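Galactan 1,3-beta-galactosidase (Phanerochaete chrysosporium, PDB 7BYS) probably hydrolyses beta-1,3-linked galactan from the chain end, as an exo-acting family 43 glycoside hydrolase that also carries a calcium-containing carbohydrate-binding module. Local coordinates at residues P83-N88 against Y94-H99; Q142-A147 against I191-G196; Q148-L153 against A169-V174. All coordinates share one frame; numbering follows the deposited sequence. Where two conformers were deposited one is given.

Interaction 1: P83-N88 against Y94-H99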
loop_
_atom_site.group_PDB
_atom_site.type_symbol
_atom_site.label_atom_id
_atom_site.label_comp_id
_atom_site.label_asym_id
_atom_site.label_seq_id
_atom_site.Cartn_x
_atom_site.Cartn_y
_atom_site.Cartn_z
ATOM N N PRO A 83 -5.577 -10.556 5.546
ATOM C CA PRO A 83 -5.066 -11.888 5.881
ATOM C C PRO A 83 -3.572 -11.844 6.181
ATOM O O PRO A 83 -2.827 -11.028 5.638
ATOM C CB PRO A 83 -5.341 -12.694 4.609
ATOM C CG PRO A 83 -5.248 -11.657 3.504
ATOM C CD PRO A 83 -5.881 -10.427 4.106
ATOM N N LYS A 84 -3.142 -12.744 7.060
ATOM C CA LYS A 84 -1.744 -12.880 7.459
ATOM C C LYS A 84 -1.515 -14.373 7.649
ATOM O O LYS A 84 -2.412 -15.071 8.124
ATOM C CB LYS A 84 -1.484 -12.150 8.803
ATOM C CG LYS A 84 -1.854 -10.656 8.814
ATOM C CD LYS A 84 -0.873 -9.804 8.023
ATOM C CE LYS A 84 -1.459 -8.412 7.786
ATOM N NZ LYS A 84 -2.264 -8.327 6.506
ATOM N N VAL A 85 -0.354 -14.881 7.238
ATOM C CA VAL A 85 -0.061 -16.311 7.334
ATOM C C VAL A 85 1.329 -16.504 7.922
ATOM O O VAL A 85 2.296 -15.871 7.476
ATOM C CB VAL A 85 -0.155 -17.021 5.969
ATOM C CG1 VAL A 85 0.136 -18.517 6.134
ATOM C CG2 VAL A 85 -1.528 -16.831 5.338
ATOM N N ILE A 86 1.419 -17.368 8.931
ATOM C CA ILE A 86 2.697 -17.777 9.500
ATOM C C ILE A 86 2.763 -19.299 9.569
ATOM O O ILE A 86 1.739 -19.985 9.648
ATOM C CB ILE A 86 2.974 -17.142 10.884
ATOM C CG1 ILE A 86 1.863 -17.477 11.875
ATOM C CG2 ILE A 86 3.176 -15.627 10.763
ATOM C CD1 ILE A 86 2.157 -16.970 13.278
ATOM N N PHE A 87 3.983 -19.832 9.545
ATOM C CA PHE A 87 4.195 -21.276 9.585
ATOM C C PHE A 87 4.473 -21.720 11.011
ATOM O O PHE A 87 5.350 -21.165 11.686
ATOM C CB PHE A 87 5.358 -21.679 8.682
ATOM C CG PHE A 87 5.635 -23.162 8.666
ATOM C CD1 PHE A 87 4.735 -24.046 8.084
ATOM C CD2 PHE A 87 6.794 -23.667 9.235
ATOM C CE1 PHE A 87 4.998 -25.418 8.060
ATOM C CE2 PHE A 87 7.058 -25.033 9.215
ATOM C CZ PHE A 87 6.163 -25.899 8.623
ATOM N N ASN A 88 3.727 -22.721 11.456
ATOM C CA ASN A 88 3.908 -23.321 12.772
ATOM C C ASN A 88 4.800 -24.555 12.633
ATOM O O ASN A 88 4.386 -25.571 12.057
ATOM C CB ASN A 88 2.558 -23.688 13.369
ATOM C CG ASN A 88 2.674 -24.131 14.809
ATOM O OD1 ASN A 88 3.147 -25.228 15.086
ATOM N ND2 ASN A 88 2.268 -23.274 15.732
ATOM N N TYR A 94 0.562 -24.262 8.203
ATOM C CA TYR A 94 0.399 -22.842 7.919
ATOM C C TYR A 94 -0.901 -22.364 8.537
ATOM O O TYR A 94 -1.940 -23.016 8.402
ATOM C CB TYR A 94 0.402 -22.594 6.408
ATOM C CG TYR A 94 1.722 -22.971 5.791
ATOM C CD1 TYR A 94 2.758 -22.055 5.696
ATOM C CD2 TYR A 94 1.954 -24.271 5.347
ATOM C CE1 TYR A 94 3.980 -22.411 5.169
ATOM C CE2 TYR A 94 3.156 -24.626 4.820
ATOM C CZ TYR A 94 4.166 -23.701 4.730
ATOM O OH TYR A 94 5.370 -24.083 4.190
ATOM N N VAL A 95 -0.839 -21.236 9.236
ATOM C CA VAL A 95 -1.988 -20.711 9.958
ATOM C C VAL A 95 -2.256 -19.307 9.454
ATOM O O VAL A 95 -1.376 -18.436 9.535
ATOM C CB VAL A 95 -1.782 -20.733 11.480
ATOM C CG1 VAL A 95 -3.068 -20.348 12.169
ATOM C CG2 VAL A 95 -1.310 -22.130 11.932
ATOM N N MET A 96 -3.460 -19.101 8.923
ATOM C CA MET A 96 -3.924 -17.810 8.439
ATOM C C MET A 96 -4.832 -17.171 9.479
ATOM O O MET A 96 -5.753 -17.821 9.985
ATOM C CB MET A 96 -4.693 -17.978 7.127
ATOM C CG MET A 96 -5.228 -16.668 6.559
ATOM S SD MET A 96 -6.330 -16.959 5.148
ATOM C CE MET A 96 -5.204 -17.698 3.956
ATOM N N TRP A 97 -4.582 -15.900 9.793
ATOM C CA TRP A 97 -5.507 -15.087 10.575
ATOM C C TRP A 97 -6.030 -13.949 9.705
ATOM O O TRP A 97 -5.365 -13.506 8.758
ATOM C CB TRP A 97 -4.827 -14.485 11.817
ATOM C CG TRP A 97 -4.537 -15.485 12.893
ATOM C CD1 TRP A 97 -3.785 -16.614 12.773
ATOM C CD2 TRP A 97 -4.992 -15.439 14.251
ATOM N NE1 TRP A 97 -3.757 -17.290 13.973
ATOM C CE2 TRP A 97 -4.478 -16.581 14.899
ATOM C CE3 TRP A 97 -5.795 -14.552 14.981
ATOM C CZ2 TRP A 97 -4.746 -16.864 16.248
ATOM C CZ3 TRP A 97 -6.056 -14.829 16.323
ATOM C CH2 TRP A 97 -5.529 -15.973 16.940
ATOM N N PHE A 98 -7.240 -13.491 10.010
ATOM C CA PHE A 98 -7.811 -12.375 9.270
ATOM C C PHE A 98 -8.837 -11.664 10.136
ATOM O O PHE A 98 -9.338 -12.213 11.118
ATOM C CB PHE A 98 -8.416 -12.823 7.929
ATOM C CG PHE A 98 -9.421 -13.949 8.038
ATOM C CD1 PHE A 98 -9.012 -15.274 7.952
ATOM C CD2 PHE A 98 -10.769 -13.676 8.194
ATOM C CE1 PHE A 98 -9.937 -16.314 8.016
ATOM C CE2 PHE A 98 -11.702 -14.717 8.263
ATOM C CZ PHE A 98 -11.282 -16.030 8.182
ATOM N N HIS A 99 -9.148 -10.428 9.754
ATOM C CA HIS A 99 -10.247 -9.693 10.361
ATOM C C HIS A 99 -11.541 -10.247 9.775
ATOM O O HIS A 99 -11.729 -10.233 8.551
ATOM C CB HIS A 99 -10.085 -8.206 10.046
ATOM C CG HIS A 99 -11.248 -7.346 10.451
ATOM N ND1 HIS A 99 -11.359 -6.040 10.026
ATOM C CD2 HIS A 99 -12.321 -7.575 11.248
ATOM C CE1 HIS A 99 -12.460 -5.506 10.526
ATOM N NE2 HIS A 99 -13.066 -6.416 11.267
#

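Interaction 2: Q142-A147 against I191-G196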
loop_
_atom_site.group_PDB
_atom_site.type_symbol
_atom_site.label_atom_id
_atom_site.label_comp_id
_atom_site.label_asym_id
_atom_site.label_seq_id
_atom_site.Cartn_x
_atom_site.Cartn_y
_atom_site.Cartn_z
ATOM N N GLN A 142 5.393 -12.784 13.930
ATOM C CA GLN A 142 6.095 -13.972 14.402
ATOM C C GLN A 142 7.525 -13.586 14.765
ATOM O O GLN A 142 8.295 -13.147 13.904
ATOM C CB GLN A 142 6.095 -15.041 13.313
ATOM C CG GLN A 142 6.687 -16.375 13.745
ATOM C CD GLN A 142 6.646 -17.376 12.606
ATOM O OE1 GLN A 142 7.046 -17.057 11.488
ATOM N NE2 GLN A 142 6.129 -18.569 12.873
ATOM N N ASP A 143 7.882 -13.766 16.037
ATOM C CA ASP A 143 9.219 -13.442 16.502
ATOM C C ASP A 143 10.200 -14.533 16.081
ATOM O O ASP A 143 9.823 -15.620 15.634
ATOM C CB ASP A 143 9.204 -13.285 18.022
ATOM C CG ASP A 143 10.243 -12.298 18.534
ATOM O OD1 ASP A 143 11.114 -11.854 17.756
ATOM O OD2 ASP A 143 10.165 -11.970 19.745
ATOM N N ASP A 144 11.492 -14.229 16.238
ATOM C CA ASP A 144 12.558 -15.151 15.864
ATOM C C ASP A 144 13.259 -15.742 17.081
ATOM O O ASP A 144 14.429 -16.138 16.996
ATOM C CB ASP A 144 13.543 -14.502 14.882
ATOM C CG ASP A 144 14.270 -13.303 15.469
ATOM O OD1 ASP A 144 14.003 -12.915 16.626
ATOM O OD2 ASP A 144 15.130 -12.737 14.756
ATOM N N ASP A 145 12.567 -15.798 18.211
ATOM C CA ASP A 145 13.030 -16.593 19.336
ATOM C C ASP A 145 12.893 -18.078 19.013
ATOM O O ASP A 145 12.405 -18.473 17.953
ATOM C CB ASP A 145 12.253 -16.222 20.594
ATOM C CG ASP A 145 10.761 -16.493 20.469
ATOM O OD1 ASP A 145 10.202 -16.410 19.352
ATOM O OD2 ASP A 145 10.134 -16.779 21.508
ATOM N N SER A 146 13.338 -18.918 19.955
ATOM C CA SER A 146 13.388 -20.355 19.699
ATOM C C SER A 146 11.998 -20.934 19.465
ATOM O O SER A 146 11.822 -21.820 18.621
ATOM C CB SER A 146 14.094 -21.075 20.852
ATOM O OG SER A 146 13.745 -20.503 22.102
ATOM N N ALA A 147 10.997 -20.436 20.187
ATOM C CA ALA A 147 9.634 -20.919 20.025
ATOM C C ALA A 147 8.906 -20.272 18.853
ATOM O O ALA A 147 7.771 -20.667 18.566
ATOM C CB ALA A 147 8.832 -20.709 21.312
ATOM N N ILE A 191 4.440 -5.158 12.457
ATOM C CA ILE A 191 5.703 -5.066 13.185
ATOM C C ILE A 191 6.815 -5.700 12.364
ATOM O O ILE A 191 6.645 -6.776 11.780
ATOM C CB ILE A 191 5.656 -5.671 14.606
ATOM C CG1 ILE A 191 4.864 -4.744 15.540
ATOM C CG2 ILE A 191 7.084 -5.965 15.137
ATOM C CD1 ILE A 191 4.546 -5.347 16.918
ATOM N N VAL A 192 7.951 -5.014 12.318
ATOM C CA VAL A 192 9.156 -5.550 11.713
ATOM C C VAL A 192 10.302 -5.377 12.701
ATOM O O VAL A 192 10.393 -4.354 13.394
ATOM C CB VAL A 192 9.434 -4.880 10.348
ATOM C CG1 VAL A 192 9.702 -3.399 10.514
ATOM C CG2 VAL A 192 10.585 -5.580 9.634
ATOM N N LYS A 193 11.160 -6.389 12.791
ATOM C CA LYS A 193 12.329 -6.270 13.639
ATOM C C LYS A 193 13.455 -5.572 12.900
ATOM O O LYS A 193 13.581 -5.650 11.672
ATOM C CB LYS A 193 12.821 -7.635 14.092
ATOM C CG LYS A 193 11.895 -8.285 15.061
ATOM C CD LYS A 193 12.554 -9.510 15.684
ATOM C CE LYS A 193 13.359 -9.136 16.915
ATOM N NZ LYS A 193 13.626 -10.320 17.783
ATOM N N HIS A 194 14.284 -4.883 13.669
ATOM C CA HIS A 194 15.461 -4.220 13.126
ATOM C C HIS A 194 16.493 -4.185 14.237
ATOM O O HIS A 194 16.255 -3.556 15.270
ATOM C CB HIS A 194 15.109 -2.805 12.676
ATOM C CG HIS A 194 16.299 -1.961 12.350
ATOM N ND1 HIS A 194 16.972 -2.057 11.152
ATOM C CD2 HIS A 194 16.932 -1.000 13.063
ATOM C CE1 HIS A 194 17.975 -1.195 11.144
ATOM N NE2 HIS A 194 17.972 -0.541 12.292
ATOM N N ASN A 195 17.613 -4.880 14.023
ATOM C CA ASN A 195 18.717 -4.942 14.984
ATOM C C ASN A 195 18.228 -5.318 16.384
ATOM O O ASN A 195 18.613 -4.714 17.386
ATOM C CB ASN A 195 19.512 -3.635 15.002
ATOM C CG ASN A 195 20.260 -3.390 13.708
ATOM O OD1 ASN A 195 20.597 -4.328 12.985
ATOM N ND2 ASN A 195 20.529 -2.124 13.413
ATOM N N GLY A 196 17.357 -6.325 16.446
ATOM C CA GLY A 196 16.852 -6.828 17.704
ATOM C C GLY A 196 15.736 -6.021 18.332
ATOM O O GLY A 196 15.164 -6.467 19.339
HETATM O O HOH W 1 16.237 -10.499 15.971
#

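Interaction 3: Q148-L153 against A169-V174. With NAG (2-acetamido-2-deoxy-beta-D-glucopyranose), chain D.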
loop_
_atom_site.group_PDB
_atom_site.type_symbol
_atom_site.label_atom_id
_atom_site.label_comp_id
_atom_site.label_asym_id
_atom_site.label_seq_id
_atom_site.Cartn_x
_atom_site.Cartn_y
_atom_site.Cartn_z
ATOM N N GLN A 148 9.527 -19.312 18.166
ATOM C CA GLN A 148 8.844 -18.533 17.134
ATOM C C GLN A 148 7.505 -18.031 17.666
ATOM O O GLN A 148 6.440 -18.277 17.093
ATOM C CB GLN A 148 8.697 -19.322 15.833
ATOM C CG GLN A 148 10.015 -19.813 15.247
ATOM C CD GLN A 148 10.290 -21.262 15.580
ATOM O OE1 GLN A 148 9.369 -22.037 15.831
ATOM N NE2 GLN A 148 11.565 -21.636 15.586
ATOM N N THR A 149 7.570 -17.351 18.806
ATOM C CA THR A 149 6.365 -16.892 19.468
ATOM C C THR A 149 5.657 -15.875 18.580
ATOM O O THR A 149 6.290 -14.982 18.003
ATOM C CB THR A 149 6.736 -16.261 20.808
ATOM O OG1 THR A 149 7.543 -17.183 21.562
ATOM C CG2 THR A 149 5.494 -15.932 21.596
ATOM N N ALA A 150 4.342 -16.023 18.460
ATOM C CA ALA A 150 3.553 -15.176 17.582
ATOM C C ALA A 150 2.582 -14.322 18.387
ATOM O O ALA A 150 2.189 -14.666 19.514
ATOM C CB ALA A 150 2.801 -16.023 16.554
ATOM N N TYR A 151 2.192 -13.195 17.781
ATOM C CA TYR A 151 1.385 -12.177 18.436
ATOM C C TYR A 151 0.328 -11.640 17.485
ATOM O O TYR A 151 0.602 -11.417 16.298
ATOM C CB TYR A 151 2.282 -11.009 18.874
ATOM C CG TYR A 151 3.360 -11.423 19.835
ATOM C CD1 TYR A 151 4.533 -12.014 19.390
ATOM C CD2 TYR A 151 3.192 -11.233 21.202
ATOM C CE1 TYR A 151 5.519 -12.411 20.278
ATOM C CE2 TYR A 151 4.174 -11.611 22.103
ATOM C CZ TYR A 151 5.329 -12.200 21.639
ATOM O OH TYR A 151 6.305 -12.568 22.545
ATOM N N LEU A 152 -0.875 -11.447 18.012
ATOM C CA LEU A 152 -1.918 -10.686 17.337
ATOM C C LEU A 152 -1.747 -9.210 17.682
ATOM O O LEU A 152 -1.632 -8.844 18.858
ATOM C CB LEU A 152 -3.302 -11.171 17.786
ATOM C CG LEU A 152 -4.480 -10.451 17.131
ATOM C CD1 LEU A 152 -4.548 -10.820 15.668
ATOM C CD2 LEU A 152 -5.798 -10.793 17.837
ATOM N N LEU A 153 -1.729 -8.365 16.660
ATOM C CA LEU A 153 -1.703 -6.911 16.800
ATOM C C LEU A 153 -3.064 -6.419 16.332
ATOM O O LEU A 153 -3.483 -6.774 15.228
ATOM C CB LEU A 153 -0.630 -6.327 15.874
ATOM C CG LEU A 153 0.690 -7.099 15.720
ATOM C CD1 LEU A 153 1.622 -6.325 14.783
ATOM C CD2 LEU A 153 1.371 -7.366 17.068
ATOM N N ALA A 169 0.684 -21.956 21.441
ATOM C CA ALA A 169 1.724 -22.643 20.685
ATOM C C ALA A 169 1.220 -23.249 19.383
ATOM O O ALA A 169 2.049 -23.640 18.558
ATOM C CB ALA A 169 2.391 -23.718 21.556
ATOM N N ASN A 170 -0.099 -23.368 19.197
ATOM C CA ASN A 170 -0.658 -23.796 17.922
ATOM C C ASN A 170 -0.931 -22.632 16.988
ATOM O O ASN A 170 -1.271 -22.862 15.821
ATOM C CB ASN A 170 -1.970 -24.545 18.145
ATOM C CG ASN A 170 -1.774 -25.844 18.889
ATOM O OD1 ASN A 170 -0.813 -26.576 18.647
ATOM N ND2 ASN A 170 -2.682 -26.130 19.812
ATOM N N TYR A 171 -0.797 -21.399 17.476
ATOM C CA TYR A 171 -1.245 -20.210 16.739
ATOM C C TYR A 171 -2.759 -20.226 16.486
ATOM O O TYR A 171 -3.241 -19.667 15.497
ATOM C CB TYR A 171 -0.492 -19.999 15.414
ATOM C CG TYR A 171 1.023 -19.958 15.456
ATOM C CD1 TYR A 171 1.728 -19.632 16.611
ATOM C CD2 TYR A 171 1.752 -20.213 14.294
ATOM C CE1 TYR A 171 3.131 -19.572 16.604
ATOM C CE2 TYR A 171 3.143 -20.151 14.277
ATOM C CZ TYR A 171 3.831 -19.836 15.433
ATOM O OH TYR A 171 5.211 -19.762 15.414
ATOM N N TYR A 172 -3.534 -20.875 17.356
ATOM C CA TYR A 172 -4.975 -21.012 17.144
ATOM C C TYR A 172 -5.795 -20.028 17.961
ATOM O O TYR A 172 -6.972 -19.817 17.646
ATOM C CB TYR A 172 -5.464 -22.416 17.531
ATOM C CG TYR A 172 -5.037 -23.547 16.625
ATOM C CD1 TYR A 172 -4.373 -23.319 15.420
ATOM C CD2 TYR A 172 -5.317 -24.861 16.982
ATOM C CE1 TYR A 172 -3.993 -24.381 14.600
ATOM C CE2 TYR A 172 -4.940 -25.922 16.184
ATOM C CZ TYR A 172 -4.286 -25.684 14.993
ATOM O OH TYR A 172 -3.917 -26.763 14.208
ATOM N N ASN A 173 -5.212 -19.439 18.999
ATOM C CA ASN A 173 -5.981 -18.662 19.953
ATOM C C ASN A 173 -5.036 -17.706 20.668
ATOM O O ASN A 173 -3.823 -17.923 20.719
ATOM C CB ASN A 173 -6.701 -19.603 20.929
ATOM C CG ASN A 173 -7.622 -18.880 21.877
ATOM O OD1 ASN A 173 -8.173 -17.824 21.555
ATOM N ND2 ASN A 173 -7.791 -19.451 23.069
ATOM N N VAL A 174 -5.611 -16.645 21.227
ATOM C CA VAL A 174 -4.860 -15.658 21.994
ATOM C C VAL A 174 -4.843 -16.093 23.455
ATOM O O VAL A 174 -5.899 -16.388 24.028
ATOM C CB VAL A 174 -5.503 -14.271 21.843
ATOM C CG1 VAL A 174 -4.853 -13.293 22.786
ATOM C CG2 VAL A 174 -5.428 -13.796 20.395
HETATM C C1 NAG D . -8.627 -18.893 24.100
HETATM C C2 NAG D . -9.721 -19.851 24.563
HETATM C C3 NAG D . -10.554 -19.276 25.657
HETATM C C4 NAG D . -9.714 -18.748 26.784
HETATM C C5 NAG D . -8.680 -17.755 26.244
HETATM C C6 NAG D . -7.847 -17.177 27.350
HETATM C C7 NAG D . -11.300 -19.290 22.541
HETATM C C8 NAG D . -12.110 -19.826 21.356
HETATM N N2 NAG D . -10.560 -20.245 23.377
HETATM O O3 NAG D . -11.452 -20.303 26.167
HETATM O O4 NAG D . -10.550 -18.106 27.750
HETATM O O5 NAG D . -7.809 -18.428 25.270
HETATM O O6 NAG D . -6.822 -18.075 27.683
HETATM O O7 NAG D . -11.293 -18.119 22.761
HETATM O O HOH W 2 6.730 -22.093 14.631
#

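Interaction 1: P83-N88 against Y94-H99
Phe87 and Tyr94 meet ring to ring, with CD1 of Phe87 held 3.3 Å above the plane of the Tyr94 ring and over its centre. The two ring planes are inclined at 48°, an oblique pairing. Tyr94 swings its ring toward Phe87 because its CG is anti to the carbonyl carbon (chi1 -63°). On the same face of the sheet, CG2 of Val85 rests 3.8 Å from CB of Met96, while CG1 of Val85 turns to the CB of Tyr94 and approaches the edge of that ring.

Beneath these side chains the backbones run antiparallel. Lys84 and Trp97 form one hydrogen-bonded pair, with Lys84 N to Trp97 O at 2.9 Å and the reciprocal bond equally long. Ile86 and Val95 form the next; its straighter bond, Val95 N to Ile86 O, has an N-H...O angle of 168°. The side chains of these two pairs occupy the other face, where Ile86 and Trp97 pack on Ile140 of strand 138-142. Lys84 bends back so that NZ reaches the carbonyl O of Pro83 at 2.9 Å and also that of Ala22. Together the strands make a beta hairpin at the start of a four-stranded antiparallel blade in the five-bladed beta-propeller characteristic of family 43, just beyond the galactose-binding residues Glu81 and Arg82.

Interaction 2: Q142-A147 against I191-G196
Lys193 sets out with CG anti to the carbonyl carbon and bends at chi3 (88°), which carries its ammonium group to the carboxylates of Asp143 and Asp144. Asp144 has CG between its own backbone N and carbonyl carbon (chi1 63°), and in this position its OD1 meets the lysine beside the OD1 of Asp143. The result is a salt-bridge network of one lysine and two consecutive aspartates, joining two neighbouring blades of the family 43 beta-propeller: the loop between strands 138-142 and 150-156 on one side, strand 189-194 on the other.

The two bonds are equal in length but differ in approach. NZ of Lys193 lies 2.9 Å from OD1 of Asp143 and engages its syn lone pair, on the side of the other carboxylate oxygen; the two side chains cross at about a right angle. At Asp144 the ammonium group again comes from the syn side, but 30° out of the carboxylate plane. Two negative groups close to one ammonium would probably stabilise its charged form, and the lysine probably offsets the repulsion between the adjacent acids.

Asp143 is the more buried of the pair, and its carboxylate is well supplied with donors. Its OD1 also accepts the backbone N of Asp144 at 2.8 Å, from above the carboxylate plane, a bond that ties the side chain to the backbone of the next residue. The other oxygen, OD2, is hydrogen-bonded to the hydroxyl of Tyr198, whose side chain also touches Lys193. Toward the more exposed Asp144, a water donates to OD2 of that residue at 2.8 Å and makes a weak 3.2 Å bond with NZ of Lys193.

Interaction 3: Q148-L153 against A169-V174
The ring of Tyr171 presents its hydroxyl edge to the backbone of Gln148, whose carbonyl O lies near the ring plane, while the methyl group of Ala150 comes in obliquely, with CB 3.6 Å from CE1 of Tyr171. The contact lies within one four-stranded antiparallel blade of the beta-propeller and packs the loop between strands 161-167 and 174-181 against Gln148, just before strand 150-156, and against the first residues of that strand.

The central bond is short: OH of Tyr171 donates to O of Gln148 at 2.6 Å. The hydroxyl lies in the carbonyl plane, with a C=O...O angle of 147°. The tyrosine reaches this point with CG anti to its carbonyl carbon (chi1 -54°), from a backbone of positive phi (62°) in the loop. Its hydroxyl is also an acceptor, for a water and a side-chain amide of strand 138-142, so three polar partners surround it. Ile86 and Asn88 of the neighbouring blade touch the same side chain. An alanine at Tyr171 would remove the ring and hydroxyl, and would probably leave Gln148 O without this donor and open a gap beside Ala150.

Farther along, Leu152 and Val174 point toward each other and cross at about a right angle, with CD2 of Leu152 4.0 Å from CG2 of Val174. Val174 packs also on Ser165 and Leu167 of the intervening strand. Just before it, Asn173 carries an N-linked glycan, ND2 being bonded to C1 of the N-acetylglucosamine at 1.4 Å. At the other end of the contact, the water on the Tyr171 hydroxyl donates a second hydrogen bond to OE1 of Gln148, at 2.9 Å.

How the interactions relate
All three contacts belong to the family 43 beta-propeller, and Tyr171 and Gln142 take part in several of the links between them. Interaction 1 and interaction 3, centred about 10 Å apart, are tied across two blades by Asn88 ND2 to Ala169 O and Trp97 NE1 to Tyr171 O, each 2.9 Å. Gln142 NE2 reaches Phe87 O and Tyr171 OH, both at 3.0 Å, so the end of strand 138-142 contacts both. Asp143 N bonds Thr149 O at 2.8 Å, and Ile191 packs on Leu153. Interaction 1 adjoins the galactose-binding residues Glu81 and Arg82; Leu152 in interaction 3 lies about 9 Å from Arg82 and Asp137, side chain to side chain, whereas interaction 2 is remote from the annotated sites.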